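Local coordinates for protein N-acetylglucosaminidase (Paenibacillus barengoltzii, PDB 6INX) that is a family 18 glycoside hydrolase that cleaves glycosidic bonds of N-acetylglucosamine, probably in N-glycans or chitin-type sugars, at residues L334-A337 / L338-L342; L19-E22 / E23-L27; D302-S305 / I306-C310. All coordinates share one frame; numbering follows the deposited sequence.

Contact 1 (L334-A337 / L338-L342); sequences LLDA and LYQGL
Asp336 and Gln340, one turn apart on the helix 333-341, meet both through the backbone and at the ends of their side chains. Gln340 N gives a nearly straight bond of 2.9 Å to Asp336 O, at an N-H...O angle of 165°. With its CG anti to the carbonyl carbon (chi1 -65°) and the chain extended beyond, Gln340 folds back along the helix, so that CG lies 3.2 Å from Asp336 O. The amide plane stands 52° from the carboxylate plane, and Gln340 NE2 stops 3.5 Å from Asp336 OD2. A water joins the two groups instead, donating to Asp336 OD1 and accepting a weak bond from Gln340 NE2; it also lies in the plane of the Tyr339 ring, at its edge.

A second water spans the other end of the amide. It donates to Gln340 OE1 at 2.7 Å and to Ala337 O at 3.1 Å, and that carbonyl also receives Gly341 N, at 2.9 Å. The amide oxygen is thus well engaged and the nitrogen only weakly, which probably restrains the group's rotation somewhat.

Further out, Asp336 OD1 also takes a salt bridge from Lys26, its stronger partner. Behind this polar edge the leucines make the buried side: Leu335 rests on Phe323 of strand 320-324, while Leu338 reaches Val321 of the same strand and Val7 of strand 6-12. The helix thus lies on the parallel strands, flanked by helix 303-316 through Leu334 and Leu338 on Ile306, and by the segment 23-27 through Leu335 on Leu27 and Tyr339 on Lys26.

Contact 2 (L19-E22 / E23-L27); sequences LTKE and ELKKL
Thr20 and Glu23 form a capping box at the start of the short helix 21-24, within the beta-alpha-beta unit that runs from strand 6-12 to strand 29-38. Two reciprocal bonds close it. Glu23 N donates to Thr20 OG1 at 3.3 Å, and Thr20 N donates to Glu23 OE1 at 3.1 Å, met on the anti side and 34° out of the carboxylate plane. Thr20 OG1 sits between its own backbone N and carbonyl carbon (chi1 67°), which turns the oxygen toward the first turn of the helix. Glu23 OE1 has a further partner in Tyr326 OH, so this largely buried carboxylate ties the cap to another part of the chain.

Among the backbone bonds, Leu24 N to Thr20 O is 2.9 Å, and Lys25 N to Lys21 O follows it.

The apolar side is made by leucines. Leu19 and Leu24 cross at about a right angle, Leu24 CD2 lying 4.0 Å from Leu19 CB, and both also touch Leu56 of helix 53-59 and Ile30 of strand 29-38.

The charged side belongs to Glu22 and Lys26, whose extended chains run side by side in the same direction. Lys26 NZ bridges to Asp336 on helix 333-341 as well as to Glu22; an alanine here would probably leave both carboxylates without this shared cation and cut a tie between this segment and helix 333-341. In the bridge to Glu22, Lys26 NZ meets Glu22 OE2 at 3.2 Å, on the anti side and 29° out of the carboxylate plane.

Contact 3 (D302-S305 / I306-C310); sequences DEMS and IRYKC
Just ahead of Ile306, whose N donates to Asp302 O at 3.0 Å, Asp302 and Ser305 close a reciprocal capping box at the start of helix 303-316. In the box, Ser305 N donates to Asp302 OD1 at 2.9 Å, nearly along the C-O axis of the carboxylate. In return Asp302 N donates to Ser305 OG, also at 2.9 Å. Ser305 holds OG between its backbone N and carbonyl carbon (chi1 59°), which lets it face back to the cap; this hydroxyl is also hydrogen-bonded to Asp301 OD1, its stronger partner. Asp302 OD2 forms a salt bridge with Arg280.

Beyond the cap, Ile306 CG1 comes to 3.2 Å from Asp302 O. On the outer side Met304 CG comes to 4.3 Å from Tyr308 CE2, and Tyr308 CD2 approaches Met304 O. Lys309 extends past Ser305 O to the carboxylate of Asp301 and to Thr199.

Helix 303-316 thus starts against strands 279-283 and 288-292 of the antiparallel sheet, through Met304 and Asp302 respectively, while Glu303 touches Leu334, and Cys310 touches Leu338, of helix 333-341.

Along the chain contact 2 comes first, then contact 3, then contact 1 at the C-terminal end of the model. Helix 333-341, which carries contact 1, lies between the other two: the centre of contact 1 is about 12 Å from that of contact 2 and about 8 Å from that of contact 3, whereas the centres of contacts 2 and 3 are about 20 Å apart and the two do not touch. Polar and apolar ties join contact 1 to contact 2, while packing links it to contact 3. With the parallel strands 6-12 and 320-324 next to each other, the last helix of the chain closes against the first beta-alpha unit, as expected for the TIM barrel of family 18.

Contact 1 (L334-A337 / L338-L342)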
ATOM      1  N   LEU A 334     -29.835   2.714   1.698  1.00 12.91           N
ATOM      2  CA  LEU A 334     -28.588   2.569   2.439  1.00 15.80           C
ATOM      3  C   LEU A 334     -28.644   3.309   3.769  1.00 12.65           C
ATOM      4  O   LEU A 334     -28.172   2.794   4.790  1.00 14.20           O
ATOM      5  CB  LEU A 334     -27.405   3.022   1.580  1.00 13.78           C
ATOM      6  CG  LEU A 334     -27.144   2.217   0.304  1.00 14.42           C
ATOM      7  CD1 LEU A 334     -25.815   2.624  -0.326  1.00 14.12           C
ATOM      8  CD2 LEU A 334     -27.168   0.717   0.588  1.00 16.48           C
ATOM      9  N   LEU A 335     -29.247   4.501   3.789  1.00 14.05           N
ATOM     10  CA  LEU A 335     -29.467   5.187   5.059  1.00 15.62           C
ATOM     11  C   LEU A 335     -30.410   4.394   5.960  1.00 15.24           C
ATOM     12  O   LEU A 335     -30.184   4.289   7.172  1.00 16.78           O
ATOM     13  CB  LEU A 335     -30.007   6.595   4.819  1.00 17.79           C
ATOM     14  CG  LEU A 335     -30.447   7.363   6.075  1.00 20.00           C
ATOM     15  CD1 LEU A 335     -29.350   7.393   7.142  1.00 20.37           C
ATOM     16  CD2 LEU A 335     -30.871   8.767   5.701  1.00 23.29           C
ATOM     17  N   ASP A 336     -31.465   3.810   5.389  1.00 14.77           N
ATOM     18  CA  ASP A 336     -32.354   2.977   6.196  1.00 17.69           C
ATOM     19  C   ASP A 336     -31.604   1.799   6.816  1.00 15.51           C
ATOM     20  O   ASP A 336     -31.781   1.491   8.000  1.00 17.65           O
ATOM     21  CB  ASP A 336     -33.512   2.481   5.334  1.00 20.99           C
ATOM     22  CG  ASP A 336     -34.848   2.634   6.017  1.00 25.05           C
ATOM     23  OD1 ASP A 336     -34.969   3.512   6.897  1.00 28.95           O
ATOM     24  OD2 ASP A 336     -35.778   1.871   5.679  1.00 28.33           O
ATOM     25  N   ALA A 337     -30.746   1.138   6.032  1.00 17.81           N
ATOM     26  CA  ALA A 337     -29.978   0.013   6.552  1.00 18.48           C
ATOM     27  C   ALA A 337     -29.065   0.441   7.693  1.00 15.99           C
ATOM     28  O   ALA A 337     -28.921  -0.277   8.691  1.00 17.67           O
ATOM     29  CB  ALA A 337     -29.160  -0.619   5.424  1.00 17.51           C
ATOM     30  N   LEU A 338     -28.433   1.614   7.565  1.00 16.50           N
ATOM     31  CA  LEU A 338     -27.584   2.127   8.631  1.00 16.65           C
ATOM     32  C   LEU A 338     -28.402   2.422   9.880  1.00 14.59           C
ATOM     33  O   LEU A 338     -28.022   2.042  10.998  1.00 17.02           O
ATOM     34  CB  LEU A 338     -26.879   3.397   8.142  1.00 17.51           C
ATOM     35  CG  LEU A 338     -25.600   3.822   8.841  1.00 27.03           C
ATOM     36  CD1 LEU A 338     -24.591   2.718   8.710  1.00 23.28           C
ATOM     37  CD2 LEU A 338     -25.077   5.107   8.202  1.00 24.95           C
ATOM     38  N   TYR A 339     -29.535   3.105   9.708  1.00 15.16           N
ATOM     39  CA  TYR A 339     -30.400   3.430  10.837  1.00 17.62           C
ATOM     40  C   TYR A 339     -30.887   2.174  11.552  1.00 18.77           C
ATOM     41  O   TYR A 339     -30.874   2.106  12.788  1.00 17.40           O
ATOM     42  CB  TYR A 339     -31.581   4.261  10.336  1.00 17.99           C
ATOM     43  CG  TYR A 339     -32.620   4.539  11.390  1.00 21.99           C
ATOM     44  CD1 TYR A 339     -32.357   5.417  12.434  1.00 23.15           C
ATOM     45  CD2 TYR A 339     -33.866   3.931  11.338  1.00 26.73           C
ATOM     46  CE1 TYR A 339     -33.304   5.676  13.404  1.00 26.62           C
ATOM     47  CE2 TYR A 339     -34.819   4.183  12.302  1.00 26.05           C
ATOM     48  CZ  TYR A 339     -34.532   5.058  13.331  1.00 31.75           C
ATOM     49  OH  TYR A 339     -35.481   5.317  14.296  1.00 37.69           O
ATOM     50  N   GLN A 340     -31.311   1.162  10.794  1.00 18.29           N
ATOM     51  CA  GLN A 340     -31.782  -0.079  11.406  1.00 18.07           C
ATOM     52  C   GLN A 340     -30.657  -0.821  12.109  1.00 23.50           C
ATOM     53  O   GLN A 340     -30.878  -1.455  13.146  1.00 19.85           O
ATOM     54  CB  GLN A 340     -32.369  -0.992  10.338  1.00 21.96           C
ATOM     55  CG  GLN A 340     -33.603  -0.473   9.668  1.00 20.84           C
ATOM     56  CD  GLN A 340     -33.904  -1.264   8.416  1.00 23.72           C
ATOM     57  OE1 GLN A 340     -33.177  -2.206   8.076  1.00 27.33           O
ATOM     58  NE2 GLN A 340     -34.955  -0.879   7.709  1.00 25.43           N
ATOM     59  N   GLY A 341     -29.449  -0.786  11.541  1.00 19.39           N
ATOM     60  CA  GLY A 341     -28.350  -1.548  12.097  1.00 19.63           C
ATOM     61  C   GLY A 341     -27.784  -0.987  13.380  1.00 19.74           C
ATOM     62  O   GLY A 341     -27.068  -1.702  14.087  1.00 26.00           O
ATOM     63  N   LEU A 342     -28.079   0.271  13.698  1.00 18.61           N
ATOM     64  CA  LEU A 342     -27.497   0.898  14.880  1.00 21.91           C
ATOM     65  C   LEU A 342     -28.557   1.282  15.912  1.00 26.21           C
ATOM     66  O   LEU A 342     -29.730   0.947  15.750  1.00 32.07           O
ATOM     67  CB  LEU A 342     -26.678   2.119  14.473  1.00 20.93           C
ATOM     68  CG  LEU A 342     -25.408   1.772  13.687  1.00 18.45           C
ATOM     69  CD1 LEU A 342     -24.759   3.044  13.164  1.00 19.45           C
ATOM     70  CD2 LEU A 342     -24.433   0.988  14.555  1.00 18.58           C
TER
HETATM   71  O   HOH W   1     -36.161   1.930   9.173  1.00 33.30           O
HETATM   72  O   HOH W   2     -30.570  -2.853   8.250  1.00 34.66           O

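Contact 2 (L19-E22 / E23-L27)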
ATOM      1  N   LEU A  19     -33.400  17.183   2.207  1.00 23.46           N
ATOM      2  CA  LEU A  19     -33.592  16.465   3.459  1.00 24.44           C
ATOM      3  C   LEU A  19     -35.044  16.564   3.911  1.00 22.32           C
ATOM      4  O   LEU A  19     -35.615  17.658   3.977  1.00 27.10           O
ATOM      5  CB  LEU A  19     -32.667  17.029   4.535  1.00 23.70           C
ATOM      6  CG  LEU A  19     -31.193  16.620   4.423  1.00 22.96           C
ATOM      7  CD1 LEU A  19     -30.313  17.588   5.193  1.00 22.39           C
ATOM      8  CD2 LEU A  19     -30.998  15.199   4.927  1.00 24.32           C
ATOM      9  N   THR A  20     -35.638  15.416   4.217  1.00 25.41           N
ATOM     10  CA  THR A  20     -36.999  15.330   4.721  1.00 26.77           C
ATOM     11  C   THR A  20     -36.974  15.065   6.220  1.00 26.60           C
ATOM     12  O   THR A  20     -35.960  14.648   6.783  1.00 21.72           O
ATOM     13  CB  THR A  20     -37.753  14.200   4.020  1.00 28.52           C
ATOM     14  OG1 THR A  20     -37.182  12.941   4.396  1.00 25.88           O
ATOM     15  CG2 THR A  20     -37.669  14.363   2.511  1.00 31.56           C
ATOM     16  N   LYS A  21     -38.116  15.311   6.868  1.00 25.62           N
ATOM     17  CA  LYS A  21     -38.194  15.081   8.308  1.00 23.77           C
ATOM     18  C   LYS A  21     -37.901  13.625   8.653  1.00 22.53           C
ATOM     19  O   LYS A  21     -37.189  13.342   9.627  1.00 21.21           O
ATOM     20  CB  LYS A  21     -39.561  15.504   8.851  1.00 28.96           C
ATOM     21  CG  LYS A  21     -39.773  15.123  10.315  1.00 29.79           C
ATOM     22  CD  LYS A  21     -40.424  16.240  11.114  1.00 33.27           C
ATOM     23  CE  LYS A  21     -41.932  16.253  10.923  1.00 37.41           C
ATOM     24  NZ  LYS A  21     -42.573  17.359  11.694  1.00 42.17           N
ATOM     25  N   GLU A  22     -38.441  12.687   7.869  1.00 23.77           N
ATOM     26  CA  GLU A  22     -38.212  11.271   8.146  1.00 25.58           C
ATOM     27  C   GLU A  22     -36.728  10.921   8.083  1.00 24.33           C
ATOM     28  O   GLU A  22     -36.227  10.168   8.926  1.00 22.99           O
ATOM     29  CB  GLU A  22     -39.023  10.391   7.192  1.00 33.12           C
ATOM     30  CG  GLU A  22     -38.399   9.021   6.951  1.00 36.60           C
ATOM     31  CD  GLU A  22     -39.369   8.007   6.375  1.00 43.63           C
ATOM     32  OE1 GLU A  22     -40.315   8.415   5.668  1.00 46.30           O
ATOM     33  OE2 GLU A  22     -39.176   6.796   6.625  1.00 46.03           O
ATOM     34  N   GLU A  23     -36.007  11.470   7.099  1.00 22.57           N
ATOM     35  CA  GLU A  23     -34.568  11.224   7.008  1.00 22.34           C
ATOM     36  C   GLU A  23     -33.820  11.893   8.151  1.00 19.27           C
ATOM     37  O   GLU A  23     -32.889  11.308   8.721  1.00 21.01           O
ATOM     38  CB  GLU A  23     -34.027  11.747   5.676  1.00 21.60           C
ATOM     39  CG  GLU A  23     -34.579  11.047   4.439  1.00 26.46           C
ATOM     40  CD  GLU A  23     -34.154  11.732   3.151  1.00 33.26           C
ATOM     41  OE1 GLU A  23     -33.958  12.969   3.163  1.00 35.12           O
ATOM     42  OE2 GLU A  23     -34.012  11.037   2.124  1.00 38.43           O
ATOM     43  N   LEU A  24     -34.209  13.125   8.495  1.00 16.71           N
ATOM     44  CA  LEU A  24     -33.520  13.857   9.552  1.00 20.66           C
ATOM     45  C   LEU A  24     -33.608  13.131  10.883  1.00 19.75           C
ATOM     46  O   LEU A  24     -32.662  13.180  11.678  1.00 22.28           O
ATOM     47  CB  LEU A  24     -34.092  15.274   9.672  1.00 20.67           C
ATOM     48  CG  LEU A  24     -33.803  16.192   8.481  1.00 21.92           C
ATOM     49  CD1 LEU A  24     -34.747  17.398   8.449  1.00 25.86           C
ATOM     50  CD2 LEU A  24     -32.357  16.657   8.495  1.00 22.01           C
ATOM     51  N   LYS A  25     -34.723  12.441  11.139  1.00 19.11           N
ATOM     52  CA  LYS A  25     -34.887  11.741  12.406  1.00 20.38           C
ATOM     53  C   LYS A  25     -34.023  10.491  12.491  1.00 18.41           C
ATOM     54  O   LYS A  25     -33.828   9.964  13.591  1.00 22.53           O
ATOM     55  CB  LYS A  25     -36.355  11.369  12.616  1.00 20.49           C
ATOM     56  CG  LYS A  25     -37.261  12.554  12.909  1.00 29.48           C
ATOM     57  CD  LYS A  25     -37.647  12.611  14.378  1.00 32.34           C
ATOM     58  CE  LYS A  25     -38.444  13.876  14.687  1.00 34.65           C
ATOM     59  NZ  LYS A  25     -38.445  14.206  16.139  1.00 39.14           N
ATOM     60  N   LYS A  26     -33.507  10.009  11.365  1.00 19.25           N
ATOM     61  CA  LYS A  26     -32.639   8.841  11.350  1.00 17.45           C
ATOM     62  C   LYS A  26     -31.175   9.184  11.565  1.00 20.87           C
ATOM     63  O   LYS A  26     -30.379   8.283  11.851  1.00 21.41           O
ATOM     64  CB  LYS A  26     -32.807   8.073  10.033  1.00 19.79           C
ATOM     65  CG  LYS A  26     -34.220   7.533   9.851  1.00 19.55           C
ATOM     66  CD  LYS A  26     -34.412   6.833   8.521  1.00 22.71           C
ATOM     67  CE  LYS A  26     -35.881   6.451   8.324  1.00 27.90           C
ATOM     68  NZ  LYS A  26     -36.152   5.954   6.948  1.00 29.95           N
ATOM     69  N   LEU A  27     -30.805  10.451  11.427  1.00 16.92           N
ATOM     70  CA  LEU A  27     -29.431  10.895  11.587  1.00 17.06           C
ATOM     71  C   LEU A  27     -29.214  11.475  12.977  1.00 19.48           C
ATOM     72  O   LEU A  27     -30.115  12.074  13.573  1.00 18.83           O
ATOM     73  CB  LEU A  27     -29.115  11.973  10.546  1.00 15.05           C
ATOM     74  CG  LEU A  27     -29.241  11.540   9.085  1.00 18.91           C
ATOM     75  CD1 LEU A  27     -29.216  12.743   8.158  1.00 20.38           C
ATOM     76  CD2 LEU A  27     -28.132  10.569   8.735  1.00 19.09           C
TER

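Contact 3 (D302-S305 / I306-C310)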
ATOM      1  N   ASP A 302     -23.342  -2.169   0.145  1.00 13.77           N
ATOM      2  CA  ASP A 302     -24.789  -2.333   0.017  1.00 15.30           C
ATOM      3  C   ASP A 302     -25.427  -2.542   1.383  1.00 12.93           C
ATOM      4  O   ASP A 302     -24.761  -2.378   2.406  1.00 12.24           O
ATOM      5  CB  ASP A 302     -25.144  -3.442  -0.992  1.00 14.70           C
ATOM      6  CG  ASP A 302     -24.735  -4.837  -0.536  1.00 16.08           C
ATOM      7  OD1 ASP A 302     -24.226  -5.009   0.585  1.00 14.74           O
ATOM      8  OD2 ASP A 302     -24.940  -5.789  -1.315  1.00 18.85           O
ATOM      9  N   GLU A 303     -26.716  -2.903   1.426  1.00 13.29           N
ATOM     10  CA  GLU A 303     -27.348  -3.122   2.725  1.00 14.44           C
ATOM     11  C   GLU A 303     -26.688  -4.270   3.486  1.00 14.05           C
ATOM     12  O   GLU A 303     -26.637  -4.248   4.722  1.00 15.63           O
ATOM     13  CB  GLU A 303     -28.849  -3.384   2.552  1.00 16.07           C
ATOM     14  CG  GLU A 303     -29.600  -2.266   1.836  1.00 14.89           C
ATOM     15  CD  GLU A 303     -29.721  -2.492   0.337  1.00 21.96           C
ATOM     16  OE1 GLU A 303     -28.722  -2.876  -0.317  1.00 22.50           O
ATOM     17  OE2 GLU A 303     -30.830  -2.296  -0.195  1.00 23.70           O
ATOM     18  N   MET A 304     -26.159  -5.260   2.766  1.00 14.75           N
ATOM     19  CA  MET A 304     -25.532  -6.419   3.400  1.00 17.91           C
ATOM     20  C   MET A 304     -24.213  -6.036   4.074  1.00 14.61           C
ATOM     21  O   MET A 304     -23.983  -6.350   5.248  1.00 14.86           O
ATOM     22  CB  MET A 304     -25.320  -7.505   2.340  1.00 21.37           C
ATOM     23  CG  MET A 304     -24.977  -8.900   2.834  1.00 22.31           C
ATOM     24  SD  MET A 304     -24.962 -10.088   1.460  1.00 23.93           S
ATOM     25  CE  MET A 304     -26.713 -10.251   1.115  1.00 26.82           C
ATOM     26  N   SER A 305     -23.338  -5.337   3.355  1.00 13.05           N
ATOM     27  CA  SER A 305     -22.078  -4.924   3.966  1.00 13.46           C
ATOM     28  C   SER A 305     -22.305  -3.887   5.065  1.00 11.22           C
ATOM     29  O   SER A 305     -21.610  -3.899   6.086  1.00 12.54           O
ATOM     30  CB  SER A 305     -21.113  -4.405   2.898  1.00 13.42           C
ATOM     31  OG  SER A 305     -21.646  -3.301   2.183  1.00 13.47           O
ATOM     32  N   ILE A 306     -23.293  -3.006   4.888  1.00 13.07           N
ATOM     33  CA  ILE A 306     -23.610  -2.040   5.932  1.00 14.29           C
ATOM     34  C   ILE A 306     -24.069  -2.745   7.212  1.00 13.91           C
ATOM     35  O   ILE A 306     -23.645  -2.381   8.315  1.00 14.91           O
ATOM     36  CB  ILE A 306     -24.617  -0.997   5.418  1.00 14.58           C
ATOM     37  CG1 ILE A 306     -23.921  -0.028   4.455  1.00 17.01           C
ATOM     38  CG2 ILE A 306     -25.267  -0.242   6.573  1.00 17.29           C
ATOM     39  CD1 ILE A 306     -24.896   0.911   3.740  1.00 18.09           C
ATOM     40  N   ARG A 307     -24.918  -3.785   7.098  1.00 14.71           N
ATOM     41  CA  ARG A 307     -25.305  -4.505   8.318  1.00 16.49           C
ATOM     42  C   ARG A 307     -24.088  -5.093   9.009  1.00 14.85           C
ATOM     43  O   ARG A 307     -23.971  -5.029  10.235  1.00 16.35           O
ATOM     44  CB  ARG A 307     -26.355  -5.604   8.057  1.00 18.78           C
ATOM     45  CG  ARG A 307     -26.654  -6.603   9.229  1.00 27.97           C
ATOM     46  CD  ARG A 307     -27.305  -5.806  10.338  1.00 29.77           C
ATOM     47  NE  ARG A 307     -27.702  -6.553  11.513  1.00 37.24           N
ATOM     48  CZ  ARG A 307     -28.966  -6.828  11.852  1.00 41.94           C
ATOM     49  NH1 ARG A 307     -29.998  -6.420  11.099  1.00 42.86           N
ATOM     50  NH2 ARG A 307     -29.204  -7.500  12.996  1.00 47.50           N
ATOM     51  N   TYR A 308     -23.164  -5.674   8.237  1.00 14.55           N
ATOM     52  CA  TYR A 308     -21.954  -6.209   8.850  1.00 14.61           C
ATOM     53  C   TYR A 308     -21.138  -5.109   9.522  1.00 12.94           C
ATOM     54  O   TYR A 308     -20.590  -5.314  10.609  1.00 14.51           O
ATOM     55  CB  TYR A 308     -21.107  -6.956   7.817  1.00 13.53           C
ATOM     56  CG  TYR A 308     -21.527  -8.395   7.591  1.00 14.00           C
ATOM     57  CD1 TYR A 308     -21.246  -9.375   8.537  1.00 19.06           C
ATOM     58  CD2 TYR A 308     -22.184  -8.771   6.427  1.00 15.79           C
ATOM     59  CE1 TYR A 308     -21.625 -10.696   8.333  1.00 21.12           C
ATOM     60  CE2 TYR A 308     -22.568 -10.095   6.212  1.00 16.18           C
ATOM     61  CZ  TYR A 308     -22.287 -11.045   7.173  1.00 18.42           C
ATOM     62  OH  TYR A 308     -22.662 -12.362   6.972  1.00 18.40           O
ATOM     63  N   LYS A 309     -21.062  -3.931   8.901  1.00 16.06           N
ATOM     64  CA  LYS A 309     -20.336  -2.821   9.512  1.00 15.58           C
ATOM     65  C   LYS A 309     -20.987  -2.383  10.819  1.00 13.92           C
ATOM     66  O   LYS A 309     -20.292  -2.087  11.797  1.00 12.57           O
ATOM     67  CB  LYS A 309     -20.247  -1.650   8.532  1.00 11.92           C
ATOM     68  CG  LYS A 309     -19.320  -1.905   7.335  1.00 13.94           C
ATOM     69  CD  LYS A 309     -19.162  -0.660   6.466  1.00 12.23           C
ATOM     70  CE  LYS A 309     -18.211  -0.936   5.299  1.00 13.13           C
ATOM     71  NZ  LYS A 309     -17.948   0.268   4.444  1.00 12.32           N
ATOM     72  N   CYS A 310     -22.324  -2.362  10.860  1.00 15.42           N
ATOM     73  CA  CYS A 310     -23.029  -1.981  12.082  1.00 15.93           C
ATOM     74  C   CYS A 310     -22.819  -3.004  13.193  1.00 14.19           C
ATOM     75  O   CYS A 310     -22.584  -2.629  14.350  1.00 15.06           O
ATOM     76  CB  CYS A 310     -24.520  -1.816  11.796  1.00 15.78           C
ATOM     77  SG  CYS A 310     -24.925  -0.410  10.756  1.00 17.68           S
TER